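Local structure of 6-phosphogluconate dehydrogenase (Pseudomonas syringae, 5U5G) at residues H29-S34 / Q73-A78; D206-C211 / A216-A221; G237-D242 / S277-Y282. The protein probably reduces 2-oxopropylphosphonate at the expense of NADPH, as a late-stage reductase of fosfomycin biosynthesis. All blocks are in the same frame, centred on the assembly; numbering follows the deposited sequence.

Interaction 1 (H29-S34 / Q73-A78); sequences HVHNRS and QDFYHA. With NAP (NADP nicotinamide-adenine-dinucleotide phosphate), chain E.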
# COMPACT_ATOMS: atom_id res chain seq x y z
N HIS A 29 19.33 28.93 10.03
CA HIS A 29 18.54 30.11 10.37
C HIS A 29 17.10 29.87 9.95
O HIS A 29 16.84 29.43 8.83
CB HIS A 29 19.12 31.35 9.71
CG HIS A 29 20.45 31.76 10.27
ND1 HIS A 29 20.83 33.08 10.40
CD2 HIS A 29 21.47 31.03 10.76
CE1 HIS A 29 22.03 33.14 10.93
NE2 HIS A 29 22.45 31.91 11.16
N VAL A 30 16.17 30.15 10.85
CA VAL A 30 14.79 29.73 10.65
C VAL A 30 13.87 30.94 10.73
O VAL A 30 14.12 31.90 11.47
CB VAL A 30 14.36 28.65 11.67
CG1 VAL A 30 15.19 27.39 11.47
CG2 VAL A 30 14.46 29.18 13.10
N HIS A 31 12.81 30.88 9.93
CA HIS A 31 11.75 31.88 9.92
C HIS A 31 10.40 31.19 9.81
O HIS A 31 10.23 30.23 9.06
CB HIS A 31 11.88 32.85 8.76
CG HIS A 31 10.75 33.82 8.67
ND1 HIS A 31 10.63 34.90 9.52
CD2 HIS A 31 9.65 33.84 7.87
CE1 HIS A 31 9.52 35.56 9.23
NE2 HIS A 31 8.91 34.94 8.24
N ASN A 32 9.43 31.72 10.55
CA ASN A 32 8.05 31.27 10.44
C ASN A 32 7.15 32.45 10.78
O ASN A 32 7.52 33.33 11.56
CB ASN A 32 7.75 30.08 11.37
CG ASN A 32 6.41 29.42 11.08
OD1 ASN A 32 6.19 28.90 9.98
ND2 ASN A 32 5.54 29.39 12.07
N ARG A 33 5.98 32.49 10.14
CA ARG A 33 4.98 33.50 10.47
C ARG A 33 4.65 33.49 11.96
O ARG A 33 4.55 34.54 12.58
CB ARG A 33 3.71 33.26 9.63
CG ARG A 33 2.51 34.08 10.06
CD ARG A 33 1.28 33.77 9.19
NE ARG A 33 0.86 32.36 9.26
CZ ARG A 33 -0.21 31.88 8.64
NH1 ARG A 33 -0.98 32.69 7.92
NH2 ARG A 33 -0.53 30.60 8.75
N SER A 34 4.48 32.30 12.54
CA SER A 34 4.17 32.13 13.96
C SER A 34 5.47 31.80 14.68
O SER A 34 5.97 30.67 14.59
CB SER A 34 3.13 31.04 14.16
OG SER A 34 1.92 31.36 13.49
N GLN A 73 2.32 32.95 -2.38
CA GLN A 73 2.22 34.34 -2.80
C GLN A 73 2.95 35.25 -1.83
O GLN A 73 3.77 36.08 -2.25
CB GLN A 73 0.75 34.73 -2.93
CG GLN A 73 0.54 36.13 -3.49
CD GLN A 73 1.03 36.28 -4.93
OE1 GLN A 73 1.03 35.31 -5.70
NE2 GLN A 73 1.43 37.49 -5.30
N ASP A 74 2.69 35.10 -0.53
CA ASP A 74 3.28 36.00 0.46
C ASP A 74 4.81 35.88 0.49
O ASP A 74 5.52 36.89 0.44
CB ASP A 74 2.71 35.72 1.85
CG ASP A 74 1.25 36.17 2.01
OD1 ASP A 74 0.70 36.81 1.09
OD2 ASP A 74 0.66 35.87 3.06
N PHE A 75 5.33 34.65 0.57
CA PHE A 75 6.78 34.50 0.77
C PHE A 75 7.57 34.80 -0.49
O PHE A 75 8.64 35.41 -0.42
CB PHE A 75 7.11 33.10 1.30
CG PHE A 75 6.92 32.96 2.79
CD1 PHE A 75 7.40 33.95 3.65
CD2 PHE A 75 6.24 31.88 3.33
CE1 PHE A 75 7.21 33.84 5.03
CE2 PHE A 75 6.05 31.76 4.70
CZ PHE A 75 6.53 32.75 5.55
N TYR A 76 7.06 34.40 -1.66
CA TYR A 76 7.81 34.64 -2.89
C TYR A 76 7.56 36.02 -3.50
O TYR A 76 8.50 36.63 -4.02
CB TYR A 76 7.50 33.57 -3.93
CG TYR A 76 8.07 32.21 -3.60
CD1 TYR A 76 9.41 31.92 -3.83
CD2 TYR A 76 7.27 31.21 -3.05
CE1 TYR A 76 9.93 30.67 -3.52
CE2 TYR A 76 7.78 29.97 -2.75
CZ TYR A 76 9.11 29.70 -2.98
OH TYR A 76 9.59 28.45 -2.66
N HIS A 77 6.34 36.55 -3.45
CA HIS A 77 6.02 37.70 -4.28
C HIS A 77 5.75 39.00 -3.53
O HIS A 77 5.56 40.03 -4.19
CB HIS A 77 4.82 37.40 -5.19
CG HIS A 77 5.10 36.29 -6.16
ND1 HIS A 77 5.83 36.47 -7.30
CD2 HIS A 77 4.76 34.98 -6.13
CE1 HIS A 77 5.93 35.32 -7.95
NE2 HIS A 77 5.28 34.40 -7.26
N ALA A 78 5.70 39.00 -2.21
CA ALA A 78 5.54 40.26 -1.50
C ALA A 78 6.57 41.26 -2.00
O ALA A 78 7.77 40.92 -2.08
CB ALA A 78 5.69 40.06 0.01
PA NAP E . 1.45 22.68 8.71
O1A NAP E . 0.02 23.06 8.58
O2A NAP E . 1.92 21.83 9.86
O5B NAP E . 2.40 24.04 8.66
C5B NAP E . 1.99 24.79 7.54
C4B NAP E . 3.08 25.87 7.31
O4B NAP E . 2.71 26.78 6.28
C3B NAP E . 3.32 26.66 8.65
O3B NAP E . 4.66 27.03 8.72
C2B NAP E . 2.47 27.92 8.38
O2B NAP E . 2.89 29.03 9.01
C1B NAP E . 2.79 28.08 6.84
N9A NAP E . 1.78 28.94 6.25
C8A NAP E . 0.47 28.63 5.83
N7A NAP E . -0.20 29.71 5.35
C5A NAP E . 0.72 30.76 5.49
C6A NAP E . 0.64 32.13 5.19
N6A NAP E . -0.50 32.67 4.64
N1A NAP E . 1.68 32.97 5.42
C2A NAP E . 2.80 32.39 5.97
N3A NAP E . 3.02 31.11 6.30
C4A NAP E . 1.95 30.30 6.05
O3 NAP E . 1.60 21.89 7.28
PN NAP E . 2.71 20.74 7.27
O1N NAP E . 4.02 21.17 7.80
O2N NAP E . 2.13 19.36 7.49
O5D NAP E . 3.02 20.61 5.55
C5D NAP E . 3.84 21.60 5.11
C4D NAP E . 4.19 21.25 3.67
O4D NAP E . 4.84 19.95 3.63
C3D NAP E . 2.86 21.12 2.82
O3D NAP E . 3.10 21.62 1.54
C2D NAP E . 2.61 19.63 2.79
O2D NAP E . 1.95 19.20 1.63
C1D NAP E . 4.09 19.12 2.75
N1N NAP E . 4.19 17.76 3.25
C2N NAP E . 3.73 17.40 4.54
C3N NAP E . 3.94 16.11 4.99
C7N NAP E . 3.50 15.71 6.33
O7N NAP E . 3.70 14.58 6.78
N7N NAP E . 2.89 16.63 7.16
C4N NAP E . 4.66 15.09 4.15
C5N NAP E . 5.07 15.57 2.83
C6N NAP E . 4.82 16.81 2.43
P2B NAP E . 2.26 29.24 10.73
O1X NAP E . 3.12 28.23 11.41
O2X NAP E . 2.56 30.72 11.01
O3X NAP E . 0.81 28.88 10.51
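His31, the last residue of strand 28-31, meets Phe75 of helix 69-77 beside the adenine end of the NADP site in the Rossmann-type domain. The strand is extended up to His31, flanked in the sheet by strands 5-8 and 47-48, and the chain then breaks into a loop at Asn32-Ser34. Near the helix end His77 N bonds to Gln73 O (2.9 Å), and Ala78, the first residue to leave helical conformation, adds a weak bond to Asp74 O. No hydrogen bond joins the two segments directly; rings and cofactor do so. The rings of His31 and Phe75 meet rim to rim with their planes at 84°, and CD2 of His31 lies 3.7 Å from CE1 of Phe75. The bond of His31 ND1 to the carbonyl of Ala49 helps to set the turn of the imidazole. The other flank of the same phenyl ring brings its CE2 to 3.5 Å from N3A of the adenine, so Phe75 spans strand end and base. Arg33 approaches the adenine differently: the base lies over one face of its guanidinium. With its side chain bent at chi3 (60°), Arg33 also turns NE toward O2X (2.9 Å) and NH2 toward O3X (2.8 Å) of the 2'-phosphate. Ser34 OG donates to O2X at 2.6 Å. Asn32 uses both ends of its amide: ND2 donates to O1X (2.8 Å) and to Ser34 O, whereas OD1 accepts from the ribose hydroxyl O3B (2.7 Å) and from Leu10 N. All three terminal phosphate oxygens are thus gripped, O2X twice. A 2'-phosphate met by Arg33, Asn32 and Ser34 just beyond the second strand is consistent with a preference for NADP over NAD, while Phe75 packs against the base.

Interaction 2 (D206-C211 / A216-A221); sequences DVFTSC and AYMDVA. With 7VD ((2-oxopropyl)phosphonic acid), chain F.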
# COMPACT_ATOMS: atom_id res chain seq x y z
N ASP A 206 -0.86 -7.83 12.47
CA ASP A 206 0.00 -8.92 12.03
C ASP A 206 -0.24 -9.24 10.56
O ASP A 206 0.71 -9.40 9.78
CB ASP A 206 -0.24 -10.17 12.88
CG ASP A 206 0.49 -10.13 14.22
OD1 ASP A 206 1.48 -9.36 14.34
OD2 ASP A 206 0.09 -10.88 15.13
N VAL A 207 -1.51 -9.35 10.17
CA VAL A 207 -1.85 -9.77 8.82
C VAL A 207 -1.68 -8.63 7.83
O VAL A 207 -1.14 -8.82 6.73
CB VAL A 207 -3.29 -10.34 8.80
CG1 VAL A 207 -3.77 -10.60 7.37
CG2 VAL A 207 -3.37 -11.62 9.65
N PHE A 208 -2.11 -7.42 8.19
CA PHE A 208 -2.10 -6.32 7.23
C PHE A 208 -0.71 -5.71 7.06
O PHE A 208 -0.54 -4.83 6.21
CB PHE A 208 -3.10 -5.22 7.64
CG PHE A 208 -4.53 -5.70 7.79
CD1 PHE A 208 -4.94 -6.93 7.27
CD2 PHE A 208 -5.47 -4.90 8.45
CE1 PHE A 208 -6.26 -7.37 7.42
CE2 PHE A 208 -6.78 -5.32 8.60
CZ PHE A 208 -7.19 -6.56 8.08
N THR A 209 0.28 -6.15 7.83
CA THR A 209 1.67 -5.78 7.56
C THR A 209 2.44 -6.90 6.88
O THR A 209 3.48 -6.62 6.26
CB THR A 209 2.41 -5.38 8.84
OG1 THR A 209 2.46 -6.49 9.75
CG2 THR A 209 1.75 -4.19 9.51
N SER A 210 1.98 -8.15 6.96
CA SER A 210 2.72 -9.25 6.34
C SER A 210 2.13 -9.70 5.01
O SER A 210 2.88 -10.16 4.15
CB SER A 210 2.78 -10.45 7.29
OG SER A 210 1.47 -10.89 7.58
N CYS A 211 0.82 -9.59 4.83
CA CYS A 211 0.15 -10.02 3.61
C CYS A 211 0.04 -8.85 2.64
O CYS A 211 0.37 -7.70 2.96
CB CYS A 211 -1.21 -10.61 3.94
SG CYS A 211 -1.06 -12.13 4.95
N ALA A 216 2.21 1.57 2.79
CA ALA A 216 2.72 2.60 3.69
C ALA A 216 1.59 3.24 4.50
O ALA A 216 1.75 3.48 5.71
CB ALA A 216 3.48 3.66 2.88
N TYR A 217 0.44 3.49 3.88
CA TYR A 217 -0.63 4.15 4.62
C TYR A 217 -1.52 3.20 5.41
O TYR A 217 -2.22 3.66 6.32
CB TYR A 217 -1.47 5.05 3.70
CG TYR A 217 -0.99 6.47 3.85
CD1 TYR A 217 0.19 6.89 3.23
CD2 TYR A 217 -1.64 7.36 4.71
CE1 TYR A 217 0.68 8.19 3.41
CE2 TYR A 217 -1.16 8.66 4.90
CZ TYR A 217 -0.00 9.07 4.25
OH TYR A 217 0.48 10.36 4.42
N MET A 218 -1.52 1.90 5.09
CA MET A 218 -2.05 0.93 6.04
C MET A 218 -1.27 0.97 7.35
O MET A 218 -1.86 0.93 8.44
CB MET A 218 -2.01 -0.48 5.43
CG MET A 218 -2.31 -1.62 6.43
SD MET A 218 -3.97 -1.67 7.16
CE MET A 218 -4.92 -2.36 5.78
N ASP A 219 0.07 1.07 7.26
CA ASP A 219 0.89 1.27 8.46
C ASP A 219 0.44 2.50 9.23
O ASP A 219 0.29 2.46 10.46
CB ASP A 219 2.37 1.39 8.08
CG ASP A 219 2.95 0.08 7.56
OD1 ASP A 219 2.31 -0.99 7.71
OD2 ASP A 219 4.05 0.13 6.98
N VAL A 220 0.21 3.61 8.52
CA VAL A 220 -0.26 4.83 9.18
C VAL A 220 -1.56 4.57 9.91
O VAL A 220 -1.73 4.93 11.08
CB VAL A 220 -0.41 5.98 8.16
CG1 VAL A 220 -1.08 7.17 8.82
CG2 VAL A 220 0.96 6.37 7.61
N ALA A 221 -2.52 3.92 9.23
CA ALA A 221 -3.83 3.70 9.82
C ALA A 221 -3.76 2.76 11.01
O ALA A 221 -4.44 2.98 12.03
CB ALA A 221 -4.78 3.15 8.75
P1 7VD F . 3.53 11.83 3.09
C1 7VD F . 2.38 13.09 3.70
O2 7VD F . 3.62 11.75 1.58
O3 7VD F . 4.91 12.00 3.67
O4 7VD F . 2.88 10.59 3.64
C6 7VD F . 1.84 14.07 2.69
O7 7VD F . 2.54 14.47 1.76
C8 7VD F . 0.41 14.50 2.89
O HOH W 1 0.73 -2.33 5.77
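A Met-aromatic contact between Phe208 and Met218 packs helix 201-210 against helix 216-226 at a tight helical corner, part of the mostly helical C-terminal region characteristic of the 3-hydroxyisobutyrate dehydrogenase family. The sulfur, Met218 SD, lies 4.9 Å from the centroid of the Phe208 ring and 64° off its normal, an oblique approach rather than one over the face. SD is also 3.7 Å from Phe208 CB, and the methyl CE reaches CD2 of the ring at 3.7 Å. Two bends in the methionine, at chi2 (65°) and chi3 (77°), fold the thioether so that SD and CE cross the CB-CD2 side of the phenylalanine obliquely. Val190 and Ala187 of the long helix 168-196 add to this apolar patch, the first beside Phe208 and the second beside Met218. The exposed side of the corner is polar. There the methyl CG2 of Thr209 passes the carboxylate oxygen OD1 of Asp219 at 3.7 Å without a hydrogen bond, while the threonine hydroxyl bonds back to Ala205 O. A water links the helices instead, 2.8 Å from Phe208 O and 2.8 Å from Asp219 OD1. Tyr217, next to Met218 in sequence, points into the substrate pocket, where Arg212 of the second subunit also bonds to the ligand, so the pocket is built at the dimer interface. The methyl CG2 of Val220, one turn on, sits over the centre of one face of the tyrosine ring. At the ring's edge, close to its plane, Tyr217 OH donates a short hydrogen bond of 2.5 Å to the phosphonate oxygen O4 of (2-oxopropyl)phosphonic acid.

Interaction 3 (G237-D242 / S277-Y282); sequences GVRCKD and SDQCQY. With NAP (NADP nicotinamide-adenine-dinucleotide phosphate), chain E; 7VD ((2-oxopropyl)phosphonic acid), chain F.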
# COMPACT_ATOMS: atom_id res chain seq x y z
N GLY A 237 -6.38 19.57 6.57
CA GLY A 237 -6.09 20.71 5.71
C GLY A 237 -5.03 20.40 4.67
O GLY A 237 -5.19 20.72 3.49
N VAL A 238 -3.93 19.77 5.10
CA VAL A 238 -2.86 19.42 4.17
C VAL A 238 -3.32 18.32 3.21
O VAL A 238 -3.06 18.39 2.00
CB VAL A 238 -1.60 19.00 4.95
CG1 VAL A 238 -0.66 18.19 4.07
CG2 VAL A 238 -0.88 20.25 5.48
N ARG A 239 -4.00 17.30 3.73
CA ARG A 239 -4.49 16.21 2.89
C ARG A 239 -5.44 16.73 1.82
O ARG A 239 -5.31 16.38 0.64
CB ARG A 239 -5.18 15.16 3.77
CG ARG A 239 -5.65 13.91 3.01
CD ARG A 239 -4.66 12.76 3.23
NE ARG A 239 -3.84 12.59 2.05
CZ ARG A 239 -2.60 12.10 2.03
NH1 ARG A 239 -1.97 11.75 3.15
NH2 ARG A 239 -1.97 12.00 0.87
N CYS A 240 -6.40 17.58 2.22
CA CYS A 240 -7.39 18.09 1.27
C CYS A 240 -6.80 19.10 0.29
O CYS A 240 -7.27 19.19 -0.86
CB CYS A 240 -8.57 18.72 2.04
SG CYS A 240 -9.68 17.48 2.80
N LYS A 241 -5.77 19.85 0.70
CA LYS A 241 -5.04 20.68 -0.26
C LYS A 241 -4.52 19.82 -1.41
O LYS A 241 -4.67 20.18 -2.59
CB LYS A 241 -3.89 21.42 0.44
CG LYS A 241 -2.81 21.91 -0.53
CD LYS A 241 -1.68 22.67 0.17
CE LYS A 241 -0.78 21.75 1.02
NZ LYS A 241 0.08 20.82 0.23
N ASP A 242 -3.91 18.67 -1.09
CA ASP A 242 -3.34 17.84 -2.14
C ASP A 242 -4.42 17.17 -2.98
O ASP A 242 -4.28 17.06 -4.21
CB ASP A 242 -2.38 16.80 -1.53
CG ASP A 242 -1.15 17.44 -0.90
OD1 ASP A 242 -0.94 18.66 -1.13
OD2 ASP A 242 -0.41 16.74 -0.18
N SER A 277 -7.50 18.76 12.37
CA SER A 277 -7.66 17.39 12.84
C SER A 277 -6.96 16.39 11.90
O SER A 277 -6.67 16.68 10.73
CB SER A 277 -9.14 17.03 12.95
OG SER A 277 -9.76 17.82 13.94
N ASP A 278 -6.70 15.20 12.45
CA ASP A 278 -5.86 14.22 11.77
C ASP A 278 -6.56 13.66 10.54
O ASP A 278 -7.78 13.43 10.54
CB ASP A 278 -5.49 13.09 12.73
CG ASP A 278 -4.23 12.35 12.33
OD1 ASP A 278 -4.29 11.43 11.47
OD2 ASP A 278 -3.16 12.71 12.88
N GLN A 279 -5.78 13.42 9.48
CA GLN A 279 -6.28 12.72 8.30
C GLN A 279 -6.98 11.41 8.67
O GLN A 279 -7.96 11.02 8.02
CB GLN A 279 -5.13 12.44 7.31
CG GLN A 279 -3.95 11.70 7.95
CD GLN A 279 -2.84 11.37 6.98
OE1 GLN A 279 -2.94 11.62 5.78
NE2 GLN A 279 -1.75 10.81 7.51
N CYS A 280 -6.51 10.73 9.71
CA CYS A 280 -7.09 9.46 10.13
C CYS A 280 -8.41 9.62 10.87
O CYS A 280 -8.95 8.61 11.31
CB CYS A 280 -6.11 8.69 11.01
SG CYS A 280 -4.59 8.22 10.18
N GLN A 281 -8.95 10.83 11.00
CA GLN A 281 -10.27 10.99 11.63
C GLN A 281 -11.41 10.45 10.77
O GLN A 281 -12.56 10.44 11.23
CB GLN A 281 -10.50 12.46 11.98
CG GLN A 281 -10.00 12.81 13.39
CD GLN A 281 -10.77 12.05 14.46
OE1 GLN A 281 -11.95 12.29 14.67
NE2 GLN A 281 -10.10 11.11 15.12
N TYR A 282 -11.12 9.99 9.55
CA TYR A 282 -12.09 9.16 8.84
C TYR A 282 -12.60 8.02 9.73
O TYR A 282 -13.75 7.60 9.60
CB TYR A 282 -11.47 8.60 7.56
CG TYR A 282 -12.44 7.86 6.64
CD1 TYR A 282 -13.74 8.31 6.46
CD2 TYR A 282 -12.03 6.74 5.92
CE1 TYR A 282 -14.62 7.64 5.59
CE2 TYR A 282 -12.90 6.07 5.05
CZ TYR A 282 -14.19 6.53 4.89
OH TYR A 282 -15.03 5.86 4.03
PA NAP E . 1.45 22.68 8.71
O1A NAP E . 0.02 23.06 8.58
O2A NAP E . 1.92 21.83 9.86
O5B NAP E . 2.40 24.04 8.66
C5B NAP E . 1.99 24.79 7.54
C4B NAP E . 3.08 25.87 7.31
O4B NAP E . 2.71 26.78 6.28
C3B NAP E . 3.32 26.66 8.65
O3B NAP E . 4.66 27.03 8.72
C2B NAP E . 2.47 27.92 8.38
O2B NAP E . 2.89 29.03 9.01
C1B NAP E . 2.79 28.08 6.84
N9A NAP E . 1.78 28.94 6.25
C8A NAP E . 0.47 28.63 5.83
N7A NAP E . -0.20 29.71 5.35
C5A NAP E . 0.72 30.76 5.49
C6A NAP E . 0.64 32.13 5.19
N6A NAP E . -0.50 32.67 4.64
N1A NAP E . 1.68 32.97 5.42
C2A NAP E . 2.80 32.39 5.97
N3A NAP E . 3.02 31.11 6.30
C4A NAP E . 1.95 30.30 6.05
O3 NAP E . 1.60 21.89 7.28
PN NAP E . 2.71 20.74 7.27
O1N NAP E . 4.02 21.17 7.80
O2N NAP E . 2.13 19.36 7.49
O5D NAP E . 3.02 20.61 5.55
C5D NAP E . 3.84 21.60 5.11
C4D NAP E . 4.19 21.25 3.67
O4D NAP E . 4.84 19.95 3.63
C3D NAP E . 2.86 21.12 2.82
O3D NAP E . 3.10 21.62 1.54
C2D NAP E . 2.61 19.63 2.79
O2D NAP E . 1.95 19.20 1.63
C1D NAP E . 4.09 19.12 2.75
N1N NAP E . 4.19 17.76 3.25
C2N NAP E . 3.73 17.40 4.54
C3N NAP E . 3.94 16.11 4.99
C7N NAP E . 3.50 15.71 6.33
O7N NAP E . 3.70 14.58 6.78
N7N NAP E . 2.89 16.63 7.16
C4N NAP E . 4.66 15.09 4.15
C5N NAP E . 5.07 15.57 2.83
C6N NAP E . 4.82 16.81 2.43
P2B NAP E . 2.26 29.24 10.73
O1X NAP E . 3.12 28.23 11.41
O2X NAP E . 2.56 30.72 11.01
O3X NAP E . 0.81 28.88 10.51
P1 7VD F . 3.53 11.83 3.09
C1 7VD F . 2.38 13.09 3.70
O2 7VD F . 3.62 11.75 1.58
O3 7VD F . 4.91 12.00 3.67
O4 7VD F . 2.88 10.59 3.64
C6 7VD F . 1.84 14.07 2.69
O7 7VD F . 2.54 14.47 1.76
C8 7VD F . 0.41 14.50 2.89
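The guanidinium of Arg239 and the side-chain amide of Gln279 lie almost in one plane, 4° apart, with the amide at the guanidinium's edge and the methyl C8 of (2-oxopropyl)phosphonic acid over one of its faces. This pair ties helix 236-247 of the C-terminal helical region to the short 3-10 segment 279-281 that precedes the last helix. Arg239 NH1 donates to Gln279 OE1 at 2.8 Å with an angle of 163° at the hydrogen, and it meets the oxygen in the carbonyl plane. NH1 is also hydrogen-bonded to Tyr217 OH, and NH2 forms a salt bridge with Glu180, so the flat group is held from several directions and its rotation is fixed. The ligand methyl C8 is 3.6 Å from NH1, which makes the guanidinium a wall of the substrate pocket. Gln279 reaches the arginine by placing CG between its backbone N and carbonyl (chi1 54°) and then extending, while its NE2 bonds to Ser232 OG. The loop before it is shaped by an Asx turn: Asp278 OD1 accepts from Cys280 N through its anti lone pair, at 2.9 Å. On the cofactor side of the helix, Val238 CG2 rests 3.5 Å from the bridging oxygen O3 of the NADP diphosphate. Lys241, bent at chi3 and chi4, curls back so that NZ makes a salt bridge with Asp242 OD1 (2.7 Å) and also donates to Thr98 O. The same NZ grips the nicotinamide ribose, at 2.8 Å from its hydroxyl O2D and by a weak bond of 3.4 Å to O3D.

Interactions 1 and 3 are buried, and both touch the same NADP, but at different parts of it: in 29-34 / 73-78 the loop after the strand holds the 2'-phosphate and Phe75 of the helix packs on the adenine, whereas the helix of 237-242 holds the nicotinamide ribose. Their centres are 23 Å apart. Interaction 2 lies on the other side of the chain's centre from interaction 1, is partly exposed, and combines sulfur-aromatic packing with a bridging water. Interactions 2 and 3 share the helical region and touch each other, Tyr217 packing on Gln279 and Val220 on Cys280. Both reach the phosphonate ligand, interaction 2 through a phosphonate oxygen and interaction 3 through its methyl.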